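Local atomic coordinates of DNA repair protein RAD7 (PDB entry 5ZB2), a protein that acts in the global genome repair complex, which promotes nucleotide excision repair of nontranscribed DNA, and binds Elc1 in yeast. Residues L102-L107 against L128-L133; L238-L243 against L268-L273; C345-Y350 against N371-V376. One frame throughout, in Å; residues are numbered along the deposited sequence.

Interaction 1: L102-L107 against L128-L133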
# COMPACT_ATOMS: atom_id res chain seq x y z
N LEU A 102 0.16 20.19 -0.53
CA LEU A 102 1.17 20.41 0.50
C LEU A 102 2.41 21.07 -0.07
O LEU A 102 2.90 20.71 -1.15
CB LEU A 102 1.55 19.09 1.17
CG LEU A 102 0.54 18.48 2.15
CD1 LEU A 102 0.99 17.10 2.59
CD2 LEU A 102 0.32 19.38 3.35
N THR A 103 2.92 22.06 0.65
CA THR A 103 4.20 22.69 0.36
C THR A 103 5.22 22.50 1.46
O THR A 103 6.42 22.52 1.18
CB THR A 103 4.01 24.20 0.12
OG1 THR A 103 3.53 24.82 1.32
CG2 THR A 103 3.02 24.44 -1.00
N GLU A 104 4.78 22.32 2.70
CA GLU A 104 5.66 22.12 3.84
C GLU A 104 5.14 20.94 4.65
O GLU A 104 3.95 20.89 4.98
CB GLU A 104 5.73 23.37 4.72
CG GLU A 104 6.04 24.64 3.94
CD GLU A 104 6.29 25.84 4.83
OE1 GLU A 104 6.13 25.71 6.07
OE2 GLU A 104 6.64 26.91 4.29
N LEU A 105 6.03 20.00 4.95
CA LEU A 105 5.65 18.79 5.68
C LEU A 105 6.73 18.47 6.71
O LEU A 105 7.92 18.44 6.38
CB LEU A 105 5.46 17.61 4.73
CG LEU A 105 5.01 16.29 5.37
CD1 LEU A 105 3.63 16.42 5.99
CD2 LEU A 105 5.03 15.18 4.34
N SER A 106 6.30 18.25 7.94
CA SER A 106 7.20 17.87 9.02
C SER A 106 6.73 16.55 9.60
O SER A 106 5.61 16.46 10.11
CB SER A 106 7.25 18.95 10.11
OG SER A 106 8.07 18.54 11.18
N LEU A 107 7.58 15.53 9.52
CA LEU A 107 7.29 14.18 10.02
C LEU A 107 8.29 13.87 11.13
O LEU A 107 9.44 13.51 10.86
CB LEU A 107 7.37 13.15 8.89
CG LEU A 107 6.48 13.42 7.67
CD1 LEU A 107 6.69 12.38 6.57
CD2 LEU A 107 5.01 13.47 8.07
N LEU A 128 5.65 20.44 -3.03
CA LEU A 128 6.47 20.30 -1.83
C LEU A 128 7.79 21.05 -2.00
O LEU A 128 8.51 20.84 -2.98
CB LEU A 128 6.74 18.82 -1.55
CG LEU A 128 7.57 18.51 -0.30
CD1 LEU A 128 6.88 19.03 0.95
CD2 LEU A 128 7.83 17.01 -0.19
N LYS A 129 8.09 21.92 -1.03
CA LYS A 129 9.36 22.64 -1.01
C LYS A 129 10.07 22.56 0.34
O LYS A 129 11.23 22.99 0.42
CB LYS A 129 9.14 24.12 -1.37
CG LYS A 129 8.25 24.86 -0.40
CD LYS A 129 7.94 26.28 -0.87
CE LYS A 129 7.05 27.01 0.13
NZ LYS A 129 6.78 28.41 -0.27
N SER A 130 9.43 22.04 1.38
CA SER A 130 10.01 21.96 2.71
C SER A 130 9.69 20.61 3.33
O SER A 130 8.52 20.22 3.41
CB SER A 130 9.47 23.08 3.61
OG SER A 130 9.80 22.85 4.97
N LEU A 131 10.73 19.90 3.78
CA LEU A 131 10.55 18.59 4.42
C LEU A 131 11.42 18.52 5.67
O LEU A 131 12.64 18.74 5.59
CB LEU A 131 10.90 17.45 3.46
CG LEU A 131 10.54 16.03 3.92
CD1 LEU A 131 9.04 15.87 4.12
CD2 LEU A 131 11.06 14.99 2.93
N ASN A 132 10.80 18.21 6.80
CA ASN A 132 11.48 18.03 8.08
C ASN A 132 11.21 16.61 8.57
O ASN A 132 10.06 16.23 8.77
CB ASN A 132 11.00 19.06 9.10
CG ASN A 132 11.80 19.04 10.40
OD1 ASN A 132 12.32 18.01 10.82
ND2 ASN A 132 11.89 20.20 11.04
N LEU A 133 12.28 15.83 8.74
CA LEU A 133 12.17 14.43 9.15
C LEU A 133 13.03 14.20 10.39
O LEU A 133 14.22 14.54 10.40
CB LEU A 133 12.61 13.49 8.03
CG LEU A 133 11.91 13.61 6.68
CD1 LEU A 133 12.55 12.66 5.67
CD2 LEU A 133 10.42 13.34 6.79
O HOH W 1 9.06 21.08 6.71
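Two consecutive strands of the leucine-rich repeat domain meet here, with E104, L105, S106 and L107 paired residue for residue with S130, L131, N132 and L133. The strand axes run 4° from parallel and approach to 4.7 Å, and a ladder of backbone bonds follows: L105 N to S130 O, N132 N to L105 O, L107 N to N132 O. Just ahead of the strands T103 O takes two donors, K129 N at 2.8 Å and S130 N at 3.1 Å, the second bent to 136° at the hydrogen.

Side chains alternate between the two faces. On the leucine face L131 carries its CG anti to the backbone N (chi1 -170°), which lays CD1 against L105 CB at 4.0 Å; L133, its CG instead anti to the carbonyl carbon, brings CD2 to 3.7 Å from L107 CB. Each pair lies side by side, pointing the same way. L128 CD1 comes up to T103 O at 3.5 Å, and I121 of helix 115-124 touches both L107 and L128.

The other face is more polar. E104 CG rests on S130 CB at 3.8 Å, and S106 OG lies 3.6 Å from N132 CB. A water donates to both L105 O and S130 OG, the latter also bonded to E157, while Q108 NE2 bonds S106 OG and N132 OD1. Parallel strands with leucines turned into the core and a largely polar row on the concave face are typical of a leucine-rich repeat solenoid.

Interaction 2: L238-L243 against L268-L273. With GOL (glycerol), chain G.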
# COMPACT_ATOMS: atom_id res chain seq x y z
N LEU A 238 20.17 36.03 7.88
CA LEU A 238 19.93 34.97 8.85
C LEU A 238 18.85 35.38 9.84
O LEU A 238 18.99 36.39 10.54
CB LEU A 238 21.23 34.64 9.57
CG LEU A 238 21.32 33.34 10.36
CD1 LEU A 238 20.96 32.13 9.49
CD2 LEU A 238 22.73 33.19 10.91
N ARG A 239 17.77 34.59 9.92
CA ARG A 239 16.72 34.81 10.91
C ARG A 239 16.68 33.74 11.99
O ARG A 239 16.04 33.96 13.03
CB ARG A 239 15.35 34.87 10.22
CG ARG A 239 15.25 35.90 9.10
CD ARG A 239 13.81 36.17 8.69
NE ARG A 239 13.10 34.96 8.30
CZ ARG A 239 12.92 34.54 7.05
NH1 ARG A 239 13.39 35.24 6.03
NH2 ARG A 239 12.25 33.42 6.82
N LYS A 240 17.34 32.60 11.80
CA LYS A 240 17.36 31.53 12.78
C LYS A 240 18.74 30.90 12.81
O LYS A 240 19.18 30.33 11.80
CB LYS A 240 16.29 30.47 12.45
CG LYS A 240 16.28 29.26 13.38
CD LYS A 240 15.17 28.29 12.99
CE LYS A 240 14.99 27.18 14.02
NZ LYS A 240 13.84 26.30 13.68
N LEU A 241 19.42 31.00 13.95
CA LEU A 241 20.72 30.37 14.14
C LEU A 241 20.67 29.47 15.37
O LEU A 241 20.44 29.96 16.48
CB LEU A 241 21.83 31.42 14.28
CG LEU A 241 23.24 30.86 14.48
CD1 LEU A 241 23.67 30.05 13.27
CD2 LEU A 241 24.23 31.98 14.76
N VAL A 242 20.91 28.18 15.17
CA VAL A 242 20.87 27.19 16.24
C VAL A 242 22.14 26.36 16.16
O VAL A 242 22.35 25.63 15.18
CB VAL A 242 19.62 26.29 16.15
CG1 VAL A 242 19.69 25.15 17.17
CG2 VAL A 242 18.36 27.12 16.38
N LEU A 243 22.99 26.46 17.18
CA LEU A 243 24.23 25.69 17.28
C LEU A 243 24.28 25.11 18.70
O LEU A 243 24.77 25.77 19.62
CB LEU A 243 25.45 26.54 16.98
CG LEU A 243 25.51 27.22 15.61
CD1 LEU A 243 26.65 28.24 15.57
CD2 LEU A 243 25.68 26.18 14.51
N LEU A 268 17.48 38.51 13.28
CA LEU A 268 17.38 37.24 13.98
C LEU A 268 16.11 37.17 14.82
O LEU A 268 15.82 38.07 15.62
CB LEU A 268 18.60 37.02 14.87
CG LEU A 268 19.91 36.63 14.18
CD1 LEU A 268 21.01 36.53 15.22
CD2 LEU A 268 19.77 35.32 13.41
N GLU A 269 15.34 36.10 14.63
CA GLU A 269 14.17 35.82 15.44
C GLU A 269 14.38 34.68 16.41
O GLU A 269 13.70 34.62 17.43
CB GLU A 269 12.97 35.51 14.53
CG GLU A 269 12.84 36.47 13.35
CD GLU A 269 11.69 36.12 12.43
OE1 GLU A 269 11.10 37.05 11.84
OE2 GLU A 269 11.38 34.92 12.28
N VAL A 270 15.33 33.78 16.12
CA VAL A 270 15.62 32.63 16.96
C VAL A 270 17.13 32.48 17.06
O VAL A 270 17.83 32.47 16.04
CB VAL A 270 14.99 31.34 16.40
CG1 VAL A 270 15.37 30.13 17.26
CG2 VAL A 270 13.48 31.49 16.30
N LEU A 271 17.64 32.34 18.28
CA LEU A 271 19.07 32.20 18.52
C LEU A 271 19.28 31.20 19.64
O LEU A 271 18.75 31.37 20.74
CB LEU A 271 19.72 33.54 18.88
CG LEU A 271 21.21 33.45 19.20
CD1 LEU A 271 22.01 33.09 17.96
CD2 LEU A 271 21.72 34.75 19.82
N SER A 272 20.08 30.16 19.38
CA SER A 272 20.37 29.14 20.38
C SER A 272 21.82 28.71 20.28
O SER A 272 22.28 28.33 19.20
CB SER A 272 19.44 27.93 20.21
OG SER A 272 19.82 26.88 21.09
N LEU A 273 22.53 28.74 21.41
CA LEU A 273 23.94 28.38 21.47
C LEU A 273 24.20 27.47 22.67
O LEU A 273 25.05 27.72 23.51
CB LEU A 273 24.81 29.64 21.55
CG LEU A 273 24.64 30.69 20.45
CD1 LEU A 273 25.49 31.91 20.77
CD2 LEU A 273 25.02 30.12 19.10
C1 GOL G . 11.69 31.37 9.48
O1 GOL G . 11.60 32.69 9.98
C2 GOL G . 11.96 30.40 10.64
O2 GOL G . 12.77 29.33 10.21
C3 GOL G . 12.63 31.15 11.78
O3 GOL G . 11.67 31.74 12.62
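R239, L241 and L268 lose the most surface where 238-243 runs beside 268-273, and each does so in a different way. R239 contributes its backbone first: its O accepts from E269 N at 2.8 Å and from V270 N at 3.2 Å, a double acceptor placed just before the two strands. Its side chain lies alongside that of E269, with CD near OE1. In addition, the bend at chi3 (-56°) turns the guanidinium toward a glycerol, probably from the crystallisation liquor. NE gives O1 of the glycerol a bond of 3.2 Å, and NH2 adds a weak one to the same oxygen. The glycerol O3 in turn donates to E269 OE2, so the small molecule links two side chains whose charged atoms, R239 NE and E269 OE2, stand 4.3 Å apart, too far for a salt bridge.

L241 holds the apolar middle. Its N bonds V270 O and its O receives S272 N. L241 CD2 lies 4.0 Å from L271 CD1, a methyl that also meets CB of L241; the two leucines point the same way. L268 works from the loop just before its strand. With CG anti to the carbonyl carbon (chi1 -75°), its CD2 is brought within 3.2 Å of L238 O, a tight approach, and 4.0 Å from L238 CG. On the opposite face of the strands K240 runs alongside V270, K240 CG 3.9 Å from V270 CB.

Strand 210-214 flanks 240-244 on its other edge, pairing through K240 and V242 with L211 and I213, and S210 OG also holds the glycerol. Helix 224-234 receives L238 on L231 and L243 on I227, so these two leucines join the strands to that helix, while L271 meets L296 of a loop.

Interaction 3: C345-Y350 against N371-V376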
# COMPACT_ATOMS: atom_id res chain seq x y z
N CYS A 345 10.04 42.10 30.47
CA CYS A 345 9.66 41.92 29.08
C CYS A 345 8.14 41.87 28.96
O CYS A 345 7.50 41.07 29.66
CB CYS A 345 10.27 40.64 28.52
SG CYS A 345 12.04 40.47 28.83
N PRO A 346 7.53 42.68 28.09
CA PRO A 346 6.06 42.67 28.00
C PRO A 346 5.49 41.39 27.42
O PRO A 346 4.36 41.02 27.76
CB PRO A 346 5.75 43.88 27.10
CG PRO A 346 6.98 44.06 26.29
CD PRO A 346 8.13 43.67 27.17
N ASN A 347 6.23 40.69 26.57
CA ASN A 347 5.71 39.53 25.84
C ASN A 347 6.32 38.21 26.28
O ASN A 347 5.98 37.17 25.70
CB ASN A 347 5.92 39.73 24.34
CG ASN A 347 5.33 41.03 23.83
OD1 ASN A 347 4.15 41.31 24.04
ND2 ASN A 347 6.16 41.84 23.18
N LEU A 348 7.19 38.20 27.28
CA LEU A 348 7.80 36.96 27.72
C LEU A 348 6.76 36.07 28.39
O LEU A 348 6.02 36.52 29.27
CB LEU A 348 8.96 37.25 28.68
CG LEU A 348 9.77 36.06 29.18
CD1 LEU A 348 10.44 35.34 28.03
CD2 LEU A 348 10.80 36.52 30.20
N THR A 349 6.70 34.81 27.97
CA THR A 349 5.74 33.85 28.51
C THR A 349 6.38 32.63 29.16
O THR A 349 5.80 32.07 30.08
CB THR A 349 4.78 33.36 27.42
OG1 THR A 349 5.49 32.53 26.49
CG2 THR A 349 4.16 34.54 26.68
N TYR A 350 7.57 32.21 28.70
CA TYR A 350 8.25 31.05 29.23
C TYR A 350 9.68 31.42 29.60
O TYR A 350 10.37 32.10 28.84
CB TYR A 350 8.26 29.89 28.22
CG TYR A 350 9.04 28.68 28.70
CD1 TYR A 350 8.45 27.73 29.52
CD2 TYR A 350 10.36 28.49 28.33
CE1 TYR A 350 9.15 26.63 29.97
CE2 TYR A 350 11.08 27.39 28.77
CZ TYR A 350 10.47 26.46 29.59
OH TYR A 350 11.18 25.37 30.03
N ASN A 371 6.94 41.03 34.52
CA ASN A 371 6.65 40.33 33.27
C ASN A 371 5.17 39.95 33.25
O ASN A 371 4.79 38.86 33.71
CB ASN A 371 7.55 39.11 33.10
CG ASN A 371 9.02 39.48 32.99
OD1 ASN A 371 9.53 39.68 31.89
ND2 ASN A 371 9.69 39.59 34.13
N PRO A 372 4.31 40.82 32.70
CA PRO A 372 2.86 40.58 32.83
C PRO A 372 2.38 39.31 32.16
O PRO A 372 1.38 38.73 32.60
CB PRO A 372 2.25 41.83 32.19
CG PRO A 372 3.29 42.31 31.23
CD PRO A 372 4.60 42.00 31.88
N ASN A 373 3.04 38.86 31.09
CA ASN A 373 2.60 37.69 30.35
C ASN A 373 3.39 36.43 30.69
O ASN A 373 3.17 35.39 30.06
CB ASN A 373 2.70 37.97 28.84
CG ASN A 373 1.64 38.94 28.36
OD1 ASN A 373 0.52 38.95 28.87
ND2 ASN A 373 2.00 39.77 27.39
N LEU A 374 4.30 36.49 31.66
CA LEU A 374 5.05 35.31 32.06
C LEU A 374 4.11 34.33 32.76
O LEU A 374 3.44 34.68 33.73
CB LEU A 374 6.20 35.70 32.98
CG LEU A 374 7.19 34.60 33.37
CD1 LEU A 374 7.79 33.93 32.15
CD2 LEU A 374 8.28 35.17 34.25
N THR A 375 4.06 33.09 32.26
CA THR A 375 3.15 32.08 32.78
C THR A 375 3.84 30.86 33.36
O THR A 375 3.26 30.20 34.23
CB THR A 375 2.18 31.62 31.67
OG1 THR A 375 2.91 30.88 30.68
CG2 THR A 375 1.50 32.81 31.02
N VAL A 376 5.05 30.52 32.91
CA VAL A 376 5.76 29.35 33.39
C VAL A 376 7.21 29.72 33.68
O VAL A 376 7.86 30.39 32.87
CB VAL A 376 5.69 28.19 32.37
CG1 VAL A 376 6.44 26.96 32.90
CG2 VAL A 376 4.24 27.84 32.05
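Among the flat groups, the carboxamide of N371 meets C345 most directly: C345 N donates to OD1 at 2.9 Å, arriving 48° out of the carbonyl plane, above it rather than on a lone pair. With CG anti to the carbonyl carbon (chi1 -64°), N371 turns its OD1 back toward C345, while its ND2 bonds the carbonyl oxygens of L343 and L367, so both ends of the amide are engaged. The carboxamide of N373 reaches P346 O through ND2 at 2.7 Å, but the bent approach makes this bond weak. The ring of Y350 meets V376 obliquely, its CD1 4.0 Å from V376 CB.

T349 O is reached from opposite faces of its carbonyl plane, by T375 N at 3.0 Å and T375 OG1 at 3.2 Å, with V376 N adding a weak third bond to the same oxygen. T349 OG1 itself bonds R325 O. Between the polar ends, L348 CG and L374 CD1 pack at 4.2 Å, side by side, and L374 CD1 also lies 3.4 Å from T349 O.

A type I turn from N371 to L374 follows helix 361-370, and Y350 and V376 form the one bridge, parallel, as the next strands begin. Successive loops that lead from a helix into a short parallel strand, stacked one on the next, are typical of a leucine-rich repeat solenoid.

In the fold
All three contacts join neighbouring turns of the same leucine-rich repeat solenoid, in series along the chain. The centres of interactions 1 and 2 lie about 12 and 11 Å from the centre of the chain, that of interaction 3 about 22 Å. Interactions 1 and 2 hold strand against strand, with backbone ladders and paired leucines, and interaction 2 is the more buried. Both carry an oppositely charged pair beyond salt-bridge range; in interaction 2 a glycerol links that pair. Interaction 3 is more open, with P372 and N373 exposed against none in the others, and side-chain amides and a threonine hydroxyl replace much of the ladder. In each, a carbonyl oxygen immediately before the strand gathers several donors.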